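Local coordinates for protein TlmII (Streptoalloteichus hindustanus, PDB 4HVM) that is a condensation-domain protein of nonribosomal peptide synthesis that takes part in tallysomycin biosynthesis and may bind phosphopantetheine, at residues Gln169-Pro181 / Leu283-Leu296. Sequence-based numbering, arbitrary orientation.
Sequences QYRDFAEVADFHP and LRDHLQLGSVVGPL
Arg-171 N meets Ser-291 O in a 3.3 Å hydrogen bond that links the loop leading to helix 185-198 to the connection, with short helix 283-286, joining antiparallel strands 274-282 and 297-305. The N-H points straight at O, although the donor lies above the carbonyl plane. In this condensation-domain fold the contact joins the N-terminal half of the chain to the connection between two strands of the C-terminal sheet. Ser-291 sits at the centre of an inverse gamma turn, which leaves its carbonyl to the neighbouring loop, while its OG adds a weak bond to Gln-169 O. The second loop is held in shape by Arg-284, whose NE and NH2, each 2.8 Å from Val-292 O, grip that one carbonyl side-on; salt bridges of its NH1 with Asp-146 and Asp-282 balance the charge and help fix the rotation of the guanidinium.

Arg-171 serves by length as well as charge. With its chain extended from CG to NE, its CD lies 3.6 Å from Val-292 CG2, and NE reaches Glu-175 OE1 in a salt bridge within its own loop. Val-176 CG1 covers one guanidinium face, whereas CG2 of the same valine meets Val-292 CG1 tip to tip. A branched residue suits Val-292, since CG2 lies across the aliphatic part of Arg-171 and CG1 at the edge of the Phe-173 ring. That ring, swung across with CG anti to the backbone N (chi1 177°), takes Pro-295 CD over one face in a CH-pi contact, 4.0 Å from the centroid. Gly-294, bare of a side chain, lets Phe-173 CD1 approach its CA to 4.1 Å.

Farther along, the Phe-179 ring receives Leu-289 CD2 over one face, another CH-pi contact. Leu-287 CD1 lies in the plane of that ring, 3.7 Å from Phe-179 CE2, and also touches Pro-181 CG.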
loop_
_atom_site.group_PDB
_atom_site.type_symbol
_atom_site.label_atom_id
_atom_site.label_comp_id
_atom_site.label_asym_id
_atom_site.label_seq_id
_atom_site.Cartn_x
_atom_site.Cartn_y
_atom_site.Cartn_z
ATOM N N GLN A 169 5.289 -24.194 -0.440
ATOM C CA GLN A 169 6.129 -23.206 0.226
ATOM C C GLN A 169 5.282 -22.032 0.704
ATOM O O GLN A 169 5.633 -21.348 1.667
ATOM C CB GLN A 169 7.216 -22.709 -0.729
ATOM C CG GLN A 169 8.440 -22.115 -0.051
ATOM C CD GLN A 169 9.442 -23.171 0.379
ATOM O OE1 GLN A 169 9.176 -24.369 0.290
ATOM N NE2 GLN A 169 10.607 -22.728 0.841
ATOM N N TYR A 170 4.164 -21.801 0.021
ATOM C CA TYR A 170 3.262 -20.710 0.364
ATOM C C TYR A 170 2.078 -21.226 1.175
ATOM O O TYR A 170 1.718 -22.401 1.094
ATOM C CB TYR A 170 2.753 -20.009 -0.901
ATOM C CG TYR A 170 3.845 -19.452 -1.791
ATOM C CD1 TYR A 170 4.459 -20.250 -2.749
ATOM C CD2 TYR A 170 4.257 -18.127 -1.678
ATOM C CE1 TYR A 170 5.455 -19.750 -3.563
ATOM C CE2 TYR A 170 5.255 -17.617 -2.492
ATOM C CZ TYR A 170 5.849 -18.433 -3.432
ATOM O OH TYR A 170 6.841 -17.931 -4.242
ATOM N N ARG A 171 1.472 -20.335 1.950
ATOM C CA ARG A 171 0.305 -20.677 2.752
ATOM C C ARG A 171 -0.947 -20.088 2.116
ATOM O O ARG A 171 -1.018 -18.881 1.884
ATOM C CB ARG A 171 0.469 -20.138 4.172
ATOM C CG ARG A 171 -0.616 -20.571 5.139
ATOM C CD ARG A 171 -0.395 -19.942 6.503
ATOM N NE ARG A 171 -1.368 -20.392 7.493
ATOM C CZ ARG A 171 -1.528 -19.834 8.688
ATOM N NH1 ARG A 171 -0.784 -18.793 9.045
ATOM N NH2 ARG A 171 -2.436 -20.313 9.527
ATOM N N ASP A 172 -1.930 -20.940 1.835
ATOM C CA ASP A 172 -3.168 -20.508 1.188
ATOM C C ASP A 172 -3.937 -19.535 2.083
ATOM O O ASP A 172 -3.998 -19.709 3.301
ATOM C CB ASP A 172 -4.036 -21.721 0.830
ATOM C CG ASP A 172 -5.081 -21.409 -0.235
ATOM O OD1 ASP A 172 -5.630 -20.285 -0.240
ATOM O OD2 ASP A 172 -5.355 -22.297 -1.072
ATOM N N PHE A 173 -4.514 -18.508 1.465
ATOM C CA PHE A 173 -5.261 -17.488 2.189
ATOM C C PHE A 173 -6.511 -18.059 2.844
ATOM O O PHE A 173 -7.030 -17.495 3.805
ATOM C CB PHE A 173 -5.642 -16.341 1.251
ATOM C CG PHE A 173 -6.482 -15.279 1.902
ATOM C CD1 PHE A 173 -5.908 -14.364 2.766
ATOM C CD2 PHE A 173 -7.842 -15.195 1.651
ATOM C CE1 PHE A 173 -6.671 -13.387 3.368
ATOM C CE2 PHE A 173 -8.612 -14.218 2.250
ATOM C CZ PHE A 173 -8.025 -13.312 3.111
ATOM N N ALA A 174 -6.986 -19.181 2.319
ATOM C CA ALA A 174 -8.175 -19.839 2.843
ATOM C C ALA A 174 -8.022 -20.203 4.321
ATOM O O ALA A 174 -9.000 -20.242 5.070
ATOM C CB ALA A 174 -8.486 -21.074 2.020
ATOM N N GLU A 175 -6.787 -20.463 4.738
ATOM C CA GLU A 175 -6.514 -20.852 6.117
ATOM C C GLU A 175 -6.666 -19.683 7.088
ATOM O O GLU A 175 -6.881 -19.889 8.283
ATOM C CB GLU A 175 -5.110 -21.448 6.244
ATOM C CG GLU A 175 -4.864 -22.683 5.392
ATOM C CD GLU A 175 -3.487 -23.285 5.620
ATOM O OE1 GLU A 175 -2.761 -22.794 6.512
ATOM O OE2 GLU A 175 -3.134 -24.248 4.905
ATOM N N VAL A 176 -6.552 -18.461 6.575
ATOM C CA VAL A 176 -6.609 -17.271 7.420
ATOM C C VAL A 176 -7.721 -16.305 7.015
ATOM O O VAL A 176 -7.760 -15.166 7.478
ATOM C CB VAL A 176 -5.264 -16.513 7.427
ATOM C CG1 VAL A 176 -4.167 -17.387 8.014
ATOM C CG2 VAL A 176 -4.899 -16.065 6.021
ATOM N N ALA A 177 -8.622 -16.762 6.152
ATOM C CA ALA A 177 -9.740 -15.933 5.720
ATOM C C ALA A 177 -10.684 -15.645 6.882
ATOM O O ALA A 177 -11.283 -14.573 6.953
ATOM C CB ALA A 177 -10.485 -16.595 4.583
ATOM N N ASP A 178 -10.808 -16.606 7.793
ATOM C CA ASP A 178 -11.678 -16.457 8.954
ATOM C C ASP A 178 -10.937 -15.804 10.113
ATOM O O ASP A 178 -11.532 -15.507 11.148
ATOM C CB ASP A 178 -12.218 -17.819 9.394
ATOM C CG ASP A 178 -12.897 -18.571 8.266
ATOM O OD1 ASP A 178 -13.372 -17.915 7.313
ATOM O OD2 ASP A 178 -12.955 -19.818 8.333
ATOM N N PHE A 179 -9.637 -15.582 9.936
ATOM C CA PHE A 179 -8.807 -15.034 11.006
ATOM C C PHE A 179 -9.139 -13.582 11.334
ATOM O O PHE A 179 -9.388 -12.768 10.444
ATOM C CB PHE A 179 -7.320 -15.168 10.672
ATOM C CG PHE A 179 -6.415 -14.526 11.684
ATOM C CD1 PHE A 179 -6.201 -15.124 12.917
ATOM C CD2 PHE A 179 -5.775 -13.328 11.404
ATOM C CE1 PHE A 179 -5.371 -14.540 13.852
ATOM C CE2 PHE A 179 -4.941 -12.738 12.335
ATOM C CZ PHE A 179 -4.740 -13.346 13.562
ATOM N N HIS A 180 -9.133 -13.271 12.627
ATOM C CA HIS A 180 -9.393 -11.922 13.111
ATOM C C HIS A 180 -8.580 -11.688 14.377
ATOM O O HIS A 180 -8.689 -12.452 15.336
ATOM C CB HIS A 180 -10.883 -11.739 13.404
ATOM C CG HIS A 180 -11.326 -10.308 13.441
ATOM N ND1 HIS A 180 -10.906 -9.421 14.408
ATOM C CD2 HIS A 180 -12.162 -9.615 12.633
ATOM C CE1 HIS A 180 -11.459 -8.241 14.190
ATOM N NE2 HIS A 180 -12.226 -8.333 13.119
ATOM N N PRO A 181 -7.756 -10.631 14.385
ATOM C CA PRO A 181 -6.893 -10.301 15.526
ATOM C C PRO A 181 -7.693 -10.075 16.805
ATOM O O PRO A 181 -7.142 -10.180 17.899
ATOM C CB PRO A 181 -6.229 -8.993 15.090
ATOM C CG PRO A 181 -6.270 -9.020 13.608
ATOM C CD PRO A 181 -7.567 -9.693 13.266
ATOM N N LEU A 283 0.226 -7.469 8.664
ATOM C CA LEU A 283 -0.132 -8.364 9.760
ATOM C C LEU A 283 0.647 -9.681 9.738
ATOM O O LEU A 283 0.609 -10.443 10.703
ATOM C CB LEU A 283 -1.640 -8.632 9.772
ATOM C CG LEU A 283 -2.530 -7.398 9.938
ATOM C CD1 LEU A 283 -4.002 -7.783 9.964
ATOM C CD2 LEU A 283 -2.151 -6.623 11.192
ATOM N N ARG A 284 1.342 -9.943 8.635
ATOM C CA ARG A 284 2.177 -11.134 8.517
ATOM C C ARG A 284 3.337 -11.073 9.503
ATOM O O ARG A 284 3.619 -12.040 10.208
ATOM C CB ARG A 284 2.724 -11.269 7.094
ATOM C CG ARG A 284 1.676 -11.495 6.015
ATOM C CD ARG A 284 2.313 -11.469 4.633
ATOM N NE ARG A 284 1.324 -11.620 3.570
ATOM C CZ ARG A 284 0.596 -10.621 3.084
ATOM N NH1 ARG A 284 0.742 -9.394 3.566
ATOM N NH2 ARG A 284 -0.280 -10.849 2.116
ATOM N N ASP A 285 4.012 -9.928 9.543
ATOM C CA ASP A 285 5.170 -9.750 10.409
ATOM C C ASP A 285 4.741 -9.540 11.856
ATOM O O ASP A 285 5.350 -10.078 12.781
ATOM C CB ASP A 285 6.004 -8.557 9.940
ATOM C CG ASP A 285 6.509 -8.721 8.519
ATOM O OD1 ASP A 285 6.814 -9.869 8.129
ATOM O OD2 ASP A 285 6.602 -7.705 7.794
ATOM N N HIS A 286 3.688 -8.751 12.040
ATOM C CA HIS A 286 3.226 -8.368 13.370
ATOM C C HIS A 286 2.535 -9.502 14.128
ATOM O O HIS A 286 2.675 -9.622 15.348
ATOM C CB HIS A 286 2.293 -7.160 13.270
ATOM C CG HIS A 286 1.743 -6.714 14.588
ATOM N ND1 HIS A 286 0.392 -6.696 14.864
ATOM C CD2 HIS A 286 2.362 -6.277 15.710
ATOM C CE1 HIS A 286 0.203 -6.263 16.098
ATOM N NE2 HIS A 286 1.382 -6.005 16.633
ATOM N N LEU A 287 1.786 -10.329 13.405
ATOM C CA LEU A 287 1.021 -11.405 14.032
ATOM C C LEU A 287 1.552 -12.796 13.701
ATOM O O LEU A 287 0.930 -13.805 14.042
ATOM C CB LEU A 287 -0.458 -11.300 13.657
ATOM C CG LEU A 287 -1.216 -10.103 14.237
ATOM C CD1 LEU A 287 -2.703 -10.180 13.907
ATOM C CD2 LEU A 287 -1.003 -9.997 15.741
ATOM N N GLN A 288 2.704 -12.836 13.040
ATOM C CA GLN A 288 3.352 -14.090 12.663
ATOM C C GLN A 288 2.459 -15.016 11.838
ATOM O O GLN A 288 2.499 -16.233 12.002
ATOM C CB GLN A 288 3.911 -14.821 13.891
ATOM C CG GLN A 288 5.266 -14.305 14.343
ATOM C CD GLN A 288 5.186 -12.918 14.945
ATOM O OE1 GLN A 288 4.315 -12.634 15.769
ATOM N NE2 GLN A 288 6.095 -12.041 14.532
ATOM N N LEU A 289 1.657 -14.433 10.951
ATOM C CA LEU A 289 0.952 -15.214 9.946
ATOM C C LEU A 289 1.991 -15.608 8.901
ATOM O O LEU A 289 2.976 -14.896 8.707
ATOM C CB LEU A 289 -0.178 -14.404 9.309
ATOM C CG LEU A 289 -1.114 -13.649 10.257
ATOM C CD1 LEU A 289 -2.190 -12.895 9.482
ATOM C CD2 LEU A 289 -1.744 -14.587 11.282
ATOM N N GLY A 290 1.786 -16.737 8.233
ATOM C CA GLY A 290 2.798 -17.254 7.328
ATOM C C GLY A 290 3.026 -16.430 6.075
ATOM O O GLY A 290 2.544 -15.303 5.949
ATOM N N SER A 291 3.776 -16.999 5.137
ATOM C CA SER A 291 3.957 -16.374 3.834
ATOM C C SER A 291 2.669 -16.495 3.020
ATOM O O SER A 291 2.584 -17.274 2.071
ATOM C CB SER A 291 5.135 -17.005 3.092
ATOM O OG SER A 291 5.034 -18.416 3.092
ATOM N N VAL A 292 1.665 -15.716 3.407
ATOM C CA VAL A 292 0.345 -15.812 2.797
ATOM C C VAL A 292 0.154 -14.783 1.692
ATOM O O VAL A 292 0.395 -13.594 1.893
ATOM C CB VAL A 292 -0.768 -15.609 3.848
ATOM C CG1 VAL A 292 -2.142 -15.623 3.191
ATOM C CG2 VAL A 292 -0.677 -16.673 4.927
ATOM N N VAL A 293 -0.272 -15.246 0.522
ATOM C CA VAL A 293 -0.657 -14.344 -0.555
ATOM C C VAL A 293 -2.106 -13.934 -0.345
ATOM O O VAL A 293 -3.005 -14.774 -0.385
ATOM C CB VAL A 293 -0.512 -15.010 -1.945
ATOM C CG1 VAL A 293 -1.154 -14.155 -3.029
ATOM C CG2 VAL A 293 0.948 -15.256 -2.267
ATOM N N GLY A 294 -2.326 -12.644 -0.108
ATOM C CA GLY A 294 -3.660 -12.123 0.121
ATOM C C GLY A 294 -3.686 -10.803 0.868
ATOM O O GLY A 294 -2.639 -10.245 1.198
ATOM N N PRO A 295 -4.896 -10.295 1.142
ATOM C CA PRO A 295 -5.074 -9.037 1.874
ATOM C C PRO A 295 -4.832 -9.192 3.373
ATOM O O PRO A 295 -5.720 -9.640 4.101
ATOM C CB PRO A 295 -6.539 -8.686 1.610
ATOM C CG PRO A 295 -7.203 -10.002 1.391
ATOM C CD PRO A 295 -6.182 -10.880 0.722
ATOM N N LEU A 296 -3.642 -8.810 3.826
ATOM C CA LEU A 296 -3.294 -8.881 5.239
ATOM C C LEU A 296 -2.612 -7.594 5.712
ATOM O O LEU A 296 -1.882 -7.590 6.703
ATOM C CB LEU A 296 -2.404 -10.098 5.507
ATOM C CG LEU A 296 -3.108 -11.455 5.411
ATOM C CD1 LEU A 296 -2.125 -12.581 5.659
ATOM C CD2 LEU A 296 -4.272 -11.536 6.390
#